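Local coordinates for benzoylformate Decarboxylase (PDB 4K9Q), which probably catalyses the decarboxylation of benzoylformate to benzaldehyde, using thiamine diphosphate held together with a magnesium ion, at residues D10-L15 with S37-V42; S49-A54 with G76-C81; I267-I270 with V274-Y277; Q284-G289 with A305-S310; V368-C373 with V408-G413. One frame throughout, in Å; residues are numbered along the deposited sequence.

Contact 1 (D10-L15 with S37-V42)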
# COMPACT_ATOMS: atom_id res chain seq x y z
N ASP A 10 -26.28 12.93 15.05
CA ASP A 10 -27.33 13.66 14.34
C ASP A 10 -27.26 13.45 12.82
O ASP A 10 -28.29 13.29 12.16
CB ASP A 10 -27.30 15.15 14.67
CG ASP A 10 -28.13 15.49 15.91
OD1 ASP A 10 -28.95 14.65 16.35
OD2 ASP A 10 -27.97 16.62 16.42
N LEU A 11 -26.05 13.42 12.27
CA LEU A 11 -25.88 13.08 10.86
C LEU A 11 -26.40 11.67 10.57
O LEU A 11 -27.12 11.45 9.59
CB LEU A 11 -24.40 13.19 10.44
CG LEU A 11 -24.07 12.67 9.04
CD1 LEU A 11 -24.72 13.55 7.97
CD2 LEU A 11 -22.57 12.62 8.83
N LEU A 12 -26.04 10.72 11.43
CA LEU A 12 -26.44 9.34 11.22
C LEU A 12 -27.96 9.22 11.25
O LEU A 12 -28.54 8.46 10.49
CB LEU A 12 -25.76 8.43 12.24
CG LEU A 12 -24.25 8.29 12.03
CD1 LEU A 12 -23.62 7.50 13.16
CD2 LEU A 12 -23.93 7.65 10.66
N ARG A 13 -28.61 10.00 12.12
CA ARG A 13 -30.08 10.04 12.12
C ARG A 13 -30.62 10.53 10.78
O ARG A 13 -31.54 9.93 10.23
CB ARG A 13 -30.58 10.98 13.22
CG ARG A 13 -30.49 10.38 14.59
CD ARG A 13 -31.06 11.33 15.64
NE ARG A 13 -30.86 10.75 16.96
CZ ARG A 13 -29.84 11.06 17.75
NH1 ARG A 13 -28.95 11.97 17.38
NH2 ARG A 13 -29.73 10.46 18.92
N LYS A 14 -30.03 11.61 10.27
CA LYS A 14 -30.44 12.17 9.00
C LYS A 14 -30.26 11.17 7.86
O LYS A 14 -31.11 11.06 6.97
CB LYS A 14 -29.66 13.46 8.73
CG LYS A 14 -29.96 14.12 7.40
CD LYS A 14 -31.41 14.56 7.30
CE LYS A 14 -31.62 15.45 6.09
NZ LYS A 14 -33.03 15.95 6.02
N LEU A 15 -29.14 10.44 7.88
CA LEU A 15 -28.85 9.42 6.87
C LEU A 15 -29.66 8.14 7.07
O LEU A 15 -29.65 7.26 6.20
CB LEU A 15 -27.35 9.09 6.86
CG LEU A 15 -26.47 10.28 6.44
CD1 LEU A 15 -24.98 9.99 6.64
CD2 LEU A 15 -26.75 10.69 4.99
N SER A 37 -30.93 6.00 22.77
CA SER A 37 -32.00 5.00 22.77
C SER A 37 -32.65 4.82 21.41
O SER A 37 -33.32 3.80 21.18
CB SER A 37 -33.06 5.39 23.81
OG SER A 37 -33.42 6.75 23.64
N ASP A 38 -32.48 5.78 20.52
CA ASP A 38 -33.06 5.63 19.19
C ASP A 38 -32.11 4.94 18.20
O ASP A 38 -32.44 4.78 17.04
CB ASP A 38 -33.59 6.96 18.63
CG ASP A 38 -32.51 8.02 18.48
OD1 ASP A 38 -31.52 8.02 19.24
OD2 ASP A 38 -32.68 8.89 17.61
N PHE A 39 -30.93 4.56 18.69
CA PHE A 39 -30.03 3.71 17.91
C PHE A 39 -30.07 2.32 18.53
O PHE A 39 -30.49 2.17 19.68
CB PHE A 39 -28.60 4.24 17.95
CG PHE A 39 -28.36 5.41 17.03
CD1 PHE A 39 -29.07 6.59 17.18
CD2 PHE A 39 -27.39 5.32 16.03
CE1 PHE A 39 -28.84 7.65 16.33
CE2 PHE A 39 -27.16 6.37 15.19
CZ PHE A 39 -27.88 7.54 15.33
N ASN A 40 -29.65 1.32 17.78
CA ASN A 40 -29.55 -0.05 18.30
C ASN A 40 -28.10 -0.50 18.25
O ASN A 40 -27.46 -0.39 17.21
CB ASN A 40 -30.39 -1.01 17.47
CG ASN A 40 -31.87 -0.95 17.83
OD1 ASN A 40 -32.23 -0.66 18.97
ND2 ASN A 40 -32.72 -1.24 16.86
N TYR A 41 -27.58 -0.98 19.37
CA TYR A 41 -26.25 -1.59 19.41
C TYR A 41 -26.43 -3.09 19.53
O TYR A 41 -27.16 -3.57 20.41
CB TYR A 41 -25.44 -1.07 20.60
CG TYR A 41 -24.02 -1.59 20.64
CD1 TYR A 41 -23.71 -2.80 21.24
CD2 TYR A 41 -22.98 -0.86 20.06
CE1 TYR A 41 -22.42 -3.27 21.28
CE2 TYR A 41 -21.68 -1.32 20.10
CZ TYR A 41 -21.40 -2.53 20.71
OH TYR A 41 -20.11 -3.01 20.75
N VAL A 42 -25.77 -3.82 18.65
CA VAL A 42 -25.83 -5.27 18.63
C VAL A 42 -24.46 -5.85 18.92
O VAL A 42 -23.54 -5.75 18.10
CB VAL A 42 -26.32 -5.80 17.26
CG1 VAL A 42 -26.29 -7.33 17.23
CG2 VAL A 42 -27.71 -5.28 16.94
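In the alpha/beta N-terminal domain, Arg13 and Leu12 of helix 4-15 meet Asp38 and Phe39 of the loop leading into strand 40-43, the last strand on one side of the parallel sheet. Arg13 holds Asp38 side-on, with one nitrogen for each carboxylate oxygen. Its NE gives a nearly straight bond to Asp38 OD2 (2.7 Å, 172°), and its NH2 donates to Asp38 OD1 at 3.0 Å. Both oxygens accept through their syn lone pairs, and the guanidinium and carboxylate planes lie only 16° apart, so the pair forms an almost flat fork. An extended Arg13 chain from CG to NE carries the charged group across to the loop. The remaining nitrogen, NH1, makes a weaker, bent contact at 2.9 Å with OD1 of Asp10, one helical turn back, completing a three-residue salt-bridge network. Phe39 stands against one face of the guanidinium, its ring nearly perpendicular (82°). Its CE1 is the atom over that face and touches Arg13 CG at 3.6 Å, while Leu12 CB reaches the ring edge near CZ at 3.9 Å. Phe9 adds an edge-to-face ring contact to Phe39. A methionine in place of Arg13 would probably leave the Asp38 carboxylate without its two-pronged partner, and Asp10 without its cation. One cation shared by two carboxylates probably offsets their like charges and ties the loop to the helix.

Contact 2 (S49-A54 with G76-C81); sequences SVVAIA and GNAMGC
Val51 wedges between Ala78 and Cys81, and this is the tight part of the contact. Its two methyls divide the work. CG2 meets Ala78 CB at 3.6 Å, whereas CG1, anti to the backbone N (chi1 171°), turns to Cys81 and lies 3.7 Å from that residue's carbonyl O and 3.9 Å from its CB. Both branches are thus occupied, which probably favours this rotation of the valine. The backbones come close here, consistent with the small residues along the seam: the CA atoms of Ala52 and Cys81 are 6.0 Å apart. The fold is the alpha/beta N-terminal domain, in which helix 47-61 follows the outermost strand 40-43, and the second segment is the junction where helix 71-77 gives way to helix 79-88, with Ala78 in the turn between them. That junction points Ala78 CB and Cys81 CB toward the same valine. The looser side belongs to Ala52, whose CB only grazes Cys81 SG at 4.0 Å; it is not a solvent side, since all four touching residues are buried, and Trp402 and Pro405 also pack on Ala52. On the sheet side, Val50 and Ala78 both pack on Ile69 of strand 66-69. Toward the cofactor, the Cys81 side chain stays about 8 Å from a bound thiamine diphosphate. Asn77, which touches a thiamine diphosphate directly, hydrogen-bonds through ND2 to OE1 of Glu47 and packs on Leu400 of a neighbouring subunit.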
# COMPACT_ATOMS: atom_id res chain seq x y z
N SER A 49 -17.88 -12.23 13.29
CA SER A 49 -19.34 -12.25 13.43
C SER A 49 -19.92 -10.84 13.36
O SER A 49 -20.96 -10.63 12.75
CB SER A 49 -19.77 -12.95 14.72
OG SER A 49 -19.64 -14.37 14.58
N VAL A 50 -19.24 -9.88 13.98
CA VAL A 50 -19.68 -8.48 13.94
C VAL A 50 -19.91 -8.01 12.49
O VAL A 50 -20.98 -7.51 12.15
CB VAL A 50 -18.65 -7.55 14.60
CG1 VAL A 50 -19.03 -6.09 14.35
CG2 VAL A 50 -18.55 -7.85 16.11
N VAL A 51 -18.91 -8.21 11.65
CA VAL A 51 -18.99 -7.76 10.27
C VAL A 51 -20.06 -8.53 9.49
O VAL A 51 -20.86 -7.94 8.76
CB VAL A 51 -17.62 -7.86 9.58
CG1 VAL A 51 -17.74 -7.60 8.06
CG2 VAL A 51 -16.67 -6.84 10.21
N ALA A 52 -20.10 -9.85 9.65
CA ALA A 52 -21.08 -10.65 8.91
C ALA A 52 -22.54 -10.36 9.31
O ALA A 52 -23.43 -10.35 8.47
CB ALA A 52 -20.76 -12.15 9.01
N ILE A 53 -22.78 -10.14 10.60
CA ILE A 53 -24.11 -9.74 11.08
C ILE A 53 -24.52 -8.42 10.42
O ILE A 53 -25.63 -8.28 9.89
CB ILE A 53 -24.11 -9.61 12.61
CG1 ILE A 53 -23.95 -10.99 13.25
CG2 ILE A 53 -25.41 -8.96 13.11
CD1 ILE A 53 -23.70 -10.93 14.77
N ALA A 54 -23.61 -7.45 10.44
CA ALA A 54 -23.87 -6.17 9.80
C ALA A 54 -24.14 -6.33 8.30
O ALA A 54 -25.01 -5.67 7.74
CB ALA A 54 -22.71 -5.20 10.04
N GLY A 76 -8.33 -6.70 12.49
CA GLY A 76 -7.66 -7.91 12.06
C GLY A 76 -8.56 -9.14 12.10
O GLY A 76 -8.66 -9.88 11.12
N ASN A 77 -9.22 -9.36 13.24
CA ASN A 77 -10.13 -10.50 13.36
C ASN A 77 -11.25 -10.46 12.32
O ASN A 77 -11.83 -11.51 11.98
CB ASN A 77 -10.73 -10.56 14.77
CG ASN A 77 -9.77 -11.13 15.80
OD1 ASN A 77 -8.71 -11.64 15.45
ND2 ASN A 77 -10.15 -11.05 17.07
N ALA A 78 -11.57 -9.26 11.86
CA ALA A 78 -12.68 -9.07 10.92
C ALA A 78 -12.32 -9.17 9.43
O ALA A 78 -13.21 -9.09 8.59
CB ALA A 78 -13.36 -7.72 11.18
N MET A 79 -11.04 -9.31 9.09
CA MET A 79 -10.63 -9.10 7.69
C MET A 79 -11.21 -10.11 6.68
O MET A 79 -11.42 -9.77 5.50
CB MET A 79 -9.11 -8.99 7.55
CG MET A 79 -8.55 -7.64 7.94
SD MET A 79 -9.24 -6.27 7.01
CE MET A 79 -9.02 -6.79 5.31
N GLY A 80 -11.43 -11.35 7.12
CA GLY A 80 -12.01 -12.35 6.24
C GLY A 80 -13.45 -11.99 5.88
O GLY A 80 -13.86 -12.02 4.71
N CYS A 81 -14.24 -11.62 6.88
CA CYS A 81 -15.60 -11.21 6.59
C CYS A 81 -15.67 -9.85 5.88
O CYS A 81 -16.61 -9.59 5.16
CB CYS A 81 -16.46 -11.26 7.85
SG CYS A 81 -16.90 -12.98 8.23

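Contact 3 (I267-I270 with V274-Y277)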
# COMPACT_ATOMS: atom_id res chain seq x y z
N ILE A 267 -24.29 -15.66 -26.08
CA ILE A 267 -24.40 -15.83 -24.63
C ILE A 267 -24.57 -14.45 -23.99
O ILE A 267 -23.71 -13.58 -24.15
CB ILE A 267 -23.16 -16.53 -24.03
CG1 ILE A 267 -22.81 -17.81 -24.80
CG2 ILE A 267 -23.36 -16.83 -22.55
CD1 ILE A 267 -23.96 -18.77 -24.94
N VAL A 268 -25.68 -14.24 -23.31
CA VAL A 268 -26.00 -12.94 -22.73
C VAL A 268 -25.94 -13.01 -21.20
O VAL A 268 -26.82 -13.60 -20.56
CB VAL A 268 -27.38 -12.44 -23.18
CG1 VAL A 268 -27.66 -11.04 -22.64
CG2 VAL A 268 -27.47 -12.43 -24.71
N VAL A 269 -24.90 -12.42 -20.62
CA VAL A 269 -24.70 -12.47 -19.17
C VAL A 269 -25.12 -11.15 -18.53
O VAL A 269 -24.54 -10.10 -18.83
CB VAL A 269 -23.22 -12.72 -18.83
CG1 VAL A 269 -23.03 -12.90 -17.33
CG2 VAL A 269 -22.70 -13.95 -19.60
N ILE A 270 -26.11 -11.20 -17.65
CA ILE A 270 -26.60 -9.99 -16.99
C ILE A 270 -26.38 -10.04 -15.48
O ILE A 270 -26.94 -10.90 -14.80
CB ILE A 270 -28.09 -9.74 -17.32
CG1 ILE A 270 -28.29 -9.63 -18.84
CG2 ILE A 270 -28.59 -8.46 -16.65
CD1 ILE A 270 -29.73 -9.43 -19.24
N VAL A 274 -17.78 -12.64 -15.49
CA VAL A 274 -17.60 -13.59 -16.58
C VAL A 274 -16.19 -14.17 -16.46
O VAL A 274 -15.24 -13.56 -16.95
CB VAL A 274 -17.81 -12.89 -17.95
CG1 VAL A 274 -17.36 -13.79 -19.12
CG2 VAL A 274 -19.26 -12.51 -18.14
N PHE A 275 -16.03 -15.30 -15.77
CA PHE A 275 -17.05 -15.95 -14.95
C PHE A 275 -16.43 -16.28 -13.60
O PHE A 275 -15.20 -16.34 -13.47
CB PHE A 275 -17.49 -17.29 -15.57
CG PHE A 275 -18.42 -17.15 -16.73
CD1 PHE A 275 -19.73 -16.73 -16.54
CD2 PHE A 275 -18.00 -17.49 -18.01
CE1 PHE A 275 -20.60 -16.62 -17.60
CE2 PHE A 275 -18.87 -17.38 -19.09
CZ PHE A 275 -20.17 -16.95 -18.89
N ARG A 276 -17.28 -16.54 -12.60
CA ARG A 276 -16.81 -16.87 -11.26
C ARG A 276 -16.45 -18.36 -11.19
O ARG A 276 -17.15 -19.16 -10.56
CB ARG A 276 -17.84 -16.47 -10.21
CG ARG A 276 -17.37 -16.62 -8.77
CD ARG A 276 -18.40 -16.04 -7.83
NE ARG A 276 -18.37 -14.58 -7.86
CZ ARG A 276 -19.36 -13.82 -7.42
NH1 ARG A 276 -20.46 -14.38 -6.93
NH2 ARG A 276 -19.26 -12.50 -7.48
N TYR A 277 -15.36 -18.71 -11.85
CA TYR A 277 -14.87 -20.08 -11.86
C TYR A 277 -14.26 -20.46 -10.51
O TYR A 277 -13.91 -19.60 -9.71
CB TYR A 277 -13.80 -20.25 -12.93
CG TYR A 277 -14.24 -20.01 -14.35
CD1 TYR A 277 -15.23 -20.78 -14.94
CD2 TYR A 277 -13.61 -19.04 -15.13
CE1 TYR A 277 -15.60 -20.57 -16.27
CE2 TYR A 277 -13.97 -18.83 -16.46
CZ TYR A 277 -14.96 -19.60 -17.02
OH TYR A 277 -15.31 -19.40 -18.34
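Val269, on strand 266-270, an inner strand of the Rossmann-like central domain between 201-204 and 291-296, spreads its two methyls over Val274 and Phe275 of the loop that follows. CG1 meets Val274 CG2 at 3.9 Å; CG2 lies 3.9 Å from CE1 of the Phe275 ring and almost as near its CZ, approaching obliquely. With CG1 anti to the backbone N (chi1 -175°), CG1 faces Val274 and CG2 reaches the ring while also brushing Val274 CG2; the contact is wholly apolar. Val274 CG1 in turn lies above one face of the Phe275 ring, offset toward the rim, so both valines approach the ring from the same side of its plane. In the next shell Leu292 of strand 291-296 packs on both Val269 and Phe275, and Ile203 of strand 201-204 also touches the ring; Val269 is pinned by a backbone hydrogen bond to Leu293. In the loop, the peptide bond before Phe275 is cis, and Arg276 is the centre of an inverse gamma turn, closed by a weak bond from Tyr277 N to Phe275 O at 2.9 Å. Farther out, Arg276 NH1 forms a salt bridge with Glu235, while Tyr277 makes backbone hydrogen bonds to a neighbouring subunit. Where this turn swings Tyr277 back, CB of Phe275 sits 3.7 Å above the plane of the tyrosine ring, offset toward its rim.

Contact 4 (Q284-G289 with A305-S310)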
# COMPACT_ATOMS: atom_id res chain seq x y z
N GLN A 284 -12.62 -24.16 -23.33
CA GLN A 284 -12.84 -22.85 -23.93
C GLN A 284 -13.87 -22.09 -23.11
O GLN A 284 -14.79 -22.68 -22.55
CB GLN A 284 -13.36 -23.00 -25.37
CG GLN A 284 -12.44 -23.80 -26.28
CD GLN A 284 -13.00 -23.95 -27.68
OE1 GLN A 284 -12.44 -23.44 -28.65
NE2 GLN A 284 -14.12 -24.66 -27.79
N PHE A 285 -13.72 -20.77 -23.02
CA PHE A 285 -14.65 -19.98 -22.20
C PHE A 285 -16.10 -20.10 -22.69
O PHE A 285 -17.02 -20.23 -21.89
CB PHE A 285 -14.23 -18.51 -22.13
CG PHE A 285 -12.83 -18.31 -21.63
CD1 PHE A 285 -12.46 -18.74 -20.37
CD2 PHE A 285 -11.89 -17.68 -22.43
CE1 PHE A 285 -11.17 -18.55 -19.92
CE2 PHE A 285 -10.59 -17.50 -21.97
CZ PHE A 285 -10.24 -17.93 -20.71
N ILE A 286 -16.31 -20.03 -24.00
CA ILE A 286 -17.63 -20.20 -24.58
C ILE A 286 -17.51 -21.07 -25.82
O ILE A 286 -16.42 -21.18 -26.37
CB ILE A 286 -18.29 -18.84 -24.94
CG1 ILE A 286 -17.41 -18.05 -25.90
CG2 ILE A 286 -18.58 -18.02 -23.67
CD1 ILE A 286 -18.05 -16.75 -26.36
N PRO A 287 -18.62 -21.69 -26.25
CA PRO A 287 -18.55 -22.63 -27.38
C PRO A 287 -17.98 -21.98 -28.63
O PRO A 287 -18.26 -20.81 -28.92
CB PRO A 287 -20.02 -23.00 -27.60
CG PRO A 287 -20.67 -22.78 -26.28
CD PRO A 287 -19.98 -21.57 -25.71
N GLU A 288 -17.18 -22.74 -29.37
CA GLU A 288 -16.64 -22.27 -30.64
C GLU A 288 -17.79 -21.72 -31.48
O GLU A 288 -18.86 -22.34 -31.57
CB GLU A 288 -15.96 -23.43 -31.38
CG GLU A 288 -14.84 -23.00 -32.31
CD GLU A 288 -13.48 -23.01 -31.64
OE1 GLU A 288 -12.94 -24.12 -31.40
OE2 GLU A 288 -12.94 -21.92 -31.33
N GLY A 289 -17.59 -20.55 -32.08
CA GLY A 289 -18.60 -19.97 -32.94
C GLY A 289 -19.53 -19.00 -32.23
O GLY A 289 -20.15 -18.16 -32.87
N ALA A 305 -13.11 -9.63 -17.35
CA ALA A 305 -13.85 -10.73 -17.97
C ALA A 305 -12.94 -11.58 -18.88
O ALA A 305 -12.02 -11.06 -19.51
CB ALA A 305 -15.04 -10.19 -18.77
N VAL A 306 -13.23 -12.87 -18.98
CA VAL A 306 -12.39 -13.75 -19.81
C VAL A 306 -12.69 -13.59 -21.31
O VAL A 306 -11.86 -13.89 -22.16
CB VAL A 306 -12.54 -15.24 -19.41
CG1 VAL A 306 -11.95 -15.49 -18.02
CG2 VAL A 306 -14.00 -15.66 -19.44
N VAL A 307 -13.88 -13.08 -21.62
CA VAL A 307 -14.33 -13.00 -23.00
C VAL A 307 -15.48 -12.01 -23.10
O VAL A 307 -16.16 -11.73 -22.10
CB VAL A 307 -14.84 -14.39 -23.49
CG1 VAL A 307 -16.16 -14.76 -22.81
CG2 VAL A 307 -14.98 -14.42 -25.00
N GLY A 308 -15.69 -11.45 -24.30
CA GLY A 308 -16.95 -10.79 -24.60
C GLY A 308 -16.94 -9.29 -24.79
O GLY A 308 -15.91 -8.62 -24.60
N ASP A 309 -18.09 -8.77 -25.19
CA ASP A 309 -18.33 -7.33 -25.24
C ASP A 309 -19.18 -6.94 -24.04
O ASP A 309 -20.24 -7.53 -23.80
CB ASP A 309 -19.04 -6.95 -26.54
CG ASP A 309 -18.29 -7.41 -27.77
OD1 ASP A 309 -17.10 -7.07 -27.92
OD2 ASP A 309 -18.88 -8.15 -28.59
N SER A 310 -18.71 -5.97 -23.27
CA SER A 310 -19.37 -5.61 -22.02
C SER A 310 -19.83 -4.17 -21.98
O SER A 310 -19.38 -3.32 -22.76
CB SER A 310 -18.41 -5.85 -20.85
OG SER A 310 -17.26 -5.03 -20.97
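Phe285 and Ile286 face Val306 and Val307 where the chain enters two neighbouring parallel strands of the Rossmann-like central domain: the first segment leads into strand 291-296, the second into strand 309-312, the outermost of this chain's sheet, and a beta-alpha-beta crossover through helix 299-303 joins the strands. Gln284 N is hydrogen-bonded to Glu258 OE1. Phe285 then lays one ring face flat over Val306 in a CH-pi contact: the valine CB stands 3.5 Å from the ring centroid and only 8° off the normal. The methyls fan out beneath the rim, CG2 at 3.6 Å from Phe285 CD1 and CG1 at 3.7 Å from Phe285 CE1. A serine in place of Phe285 would probably strip Val306 of this aromatic lid and open a gap beside Tyr277, which also packs on the ring. Ile286 comes next, its CG1 set between backbone N and carbonyl carbon (chi1 57°), and from there CD1 reaches Val307 CG2 at 4.1 Å, a looser touch; Leu292 packs on both residues. The chain then turns into strand 291-296. On the far segment, Val306 also packs on Asn106 of a neighbouring subunit, and its neighbour Val307 sends CG1 to within 4.3 Å of Phe285 CB.

Contact 5 (V368-C373 with V408-G413); sequences VLVEEC and VGLALG
Leu410 of helix 403-417 reaches across to strand 368-372. CB points toward the strand but stops short of it. From there chi1 of -72° sets CG anti to the carbonyl carbon, and chi2 of 162° carries CD1 onward in extension, so that this one methyl does the touching. Its main partner is CG2 of Val370, at 3.6 Å; CG1 of Val368 is a fainter neighbour of the same methyl, at 4.4 Å. CD2, the other branch, turns aside from the strand. The two valines, two residues apart, show the same face of the strand to the helix, while Leu369 between them points the other way; Tyr393 of the adjacent strand also packs on Leu410. This helix-on-sheet layer belongs to the alpha/beta C-terminal cofactor domain. Farther along the chain the chemistry turns polar: OE1 of Glu371 accepts a hydrogen bond from N of Cys373 (2.8 Å), and Cys373 touches the thiamine diphosphate. The arrangement is consistent with a strand packed on the helix by methyls, while the Glu371 carboxylate satisfies the Cys373 N-H just past the strand's end, where the chain meets the cofactor.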
# COMPACT_ATOMS: atom_id res chain seq x y z
N VAL A 368 -36.59 -17.35 4.89
CA VAL A 368 -35.32 -16.93 4.31
C VAL A 368 -34.42 -18.15 4.40
O VAL A 368 -34.41 -18.83 5.42
CB VAL A 368 -34.71 -15.75 5.09
CG1 VAL A 368 -33.29 -15.47 4.60
CG2 VAL A 368 -35.59 -14.50 4.94
N LEU A 369 -33.71 -18.46 3.32
CA LEU A 369 -32.84 -19.63 3.28
C LEU A 369 -31.40 -19.18 3.11
O LEU A 369 -31.09 -18.44 2.18
CB LEU A 369 -33.23 -20.56 2.13
CG LEU A 369 -32.40 -21.85 2.08
CD1 LEU A 369 -32.74 -22.72 3.25
CD2 LEU A 369 -32.65 -22.61 0.77
N VAL A 370 -30.52 -19.63 4.00
CA VAL A 370 -29.10 -19.31 3.95
C VAL A 370 -28.32 -20.62 3.89
O VAL A 370 -28.75 -21.62 4.46
CB VAL A 370 -28.69 -18.53 5.22
CG1 VAL A 370 -27.20 -18.23 5.22
CG2 VAL A 370 -29.50 -17.23 5.31
N GLU A 371 -27.21 -20.65 3.16
CA GLU A 371 -26.47 -21.90 3.03
C GLU A 371 -24.95 -21.72 3.11
O GLU A 371 -24.38 -20.82 2.49
CB GLU A 371 -26.86 -22.64 1.73
CG GLU A 371 -25.95 -23.80 1.32
CD GLU A 371 -24.71 -23.35 0.57
OE1 GLU A 371 -23.61 -23.82 0.93
OE2 GLU A 371 -24.81 -22.51 -0.37
N GLU A 372 -24.32 -22.58 3.89
CA GLU A 372 -22.86 -22.69 3.94
C GLU A 372 -22.55 -24.13 4.31
O GLU A 372 -22.10 -24.42 5.42
CB GLU A 372 -22.26 -21.71 4.95
CG GLU A 372 -20.73 -21.59 4.86
CD GLU A 372 -20.18 -20.50 5.77
OE1 GLU A 372 -20.42 -19.30 5.50
OE2 GLU A 372 -19.53 -20.85 6.76
N CYS A 373 -22.83 -25.03 3.38
CA CYS A 373 -22.60 -26.46 3.54
C CYS A 373 -22.14 -26.92 2.16
O CYS A 373 -22.94 -27.40 1.36
CB CYS A 373 -23.89 -27.16 3.95
SG CYS A 373 -23.62 -28.87 4.46
N VAL A 408 -28.04 -14.26 11.31
CA VAL A 408 -28.52 -13.44 12.42
C VAL A 408 -28.84 -12.03 11.92
O VAL A 408 -29.84 -11.44 12.31
CB VAL A 408 -27.51 -13.38 13.59
CG1 VAL A 408 -27.97 -12.36 14.63
CG2 VAL A 408 -27.34 -14.76 14.23
N GLY A 409 -27.98 -11.49 11.06
CA GLY A 409 -28.22 -10.17 10.52
C GLY A 409 -29.47 -10.12 9.64
O GLY A 409 -30.24 -9.16 9.70
N LEU A 410 -29.66 -11.16 8.83
CA LEU A 410 -30.85 -11.27 7.98
C LEU A 410 -32.10 -11.34 8.86
O LEU A 410 -33.12 -10.70 8.57
CB LEU A 410 -30.76 -12.49 7.05
CG LEU A 410 -29.73 -12.32 5.91
CD1 LEU A 410 -29.34 -13.66 5.28
CD2 LEU A 410 -30.26 -11.34 4.85
N ALA A 411 -32.01 -12.09 9.96
CA ALA A 411 -33.10 -12.17 10.93
C ALA A 411 -33.43 -10.83 11.58
O ALA A 411 -34.60 -10.48 11.75
CB ALA A 411 -32.79 -13.24 11.99
N LEU A 412 -32.40 -10.08 11.96
CA LEU A 412 -32.61 -8.73 12.49
C LEU A 412 -33.35 -7.88 11.45
O LEU A 412 -34.22 -7.08 11.80
CB LEU A 412 -31.27 -8.08 12.87
CG LEU A 412 -30.56 -8.65 14.10
CD1 LEU A 412 -29.20 -7.99 14.27
CD2 LEU A 412 -31.40 -8.46 15.38
N GLY A 413 -33.01 -8.08 10.18
CA GLY A 413 -33.67 -7.39 9.08
C GLY A 413 -35.15 -7.72 8.97
O GLY A 413 -35.97 -6.85 8.67

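Contacts 2, 3 and 5 are buried and held by apolar side chains, contact 4 is a likewise apolar meeting at the surface, and contact 1, partly buried, alone adds a salt bridge. Contacts 1 and 2 belong to the N-terminal domain, where strand 40-43 runs on to helix 47-61. Both also touch contact 5: Leu412 of its helix meets Val42 and Ile53, which ties the N-terminal domain to the C-terminal one. Contacts 3 and 4, with centres about 9 Å apart, share the central-domain sheet and are joined by a probable hydrogen bond from Val306 N to Val274 O (2.9 Å). Contacts 2 and 5 lie nearer the cofactor than the rest.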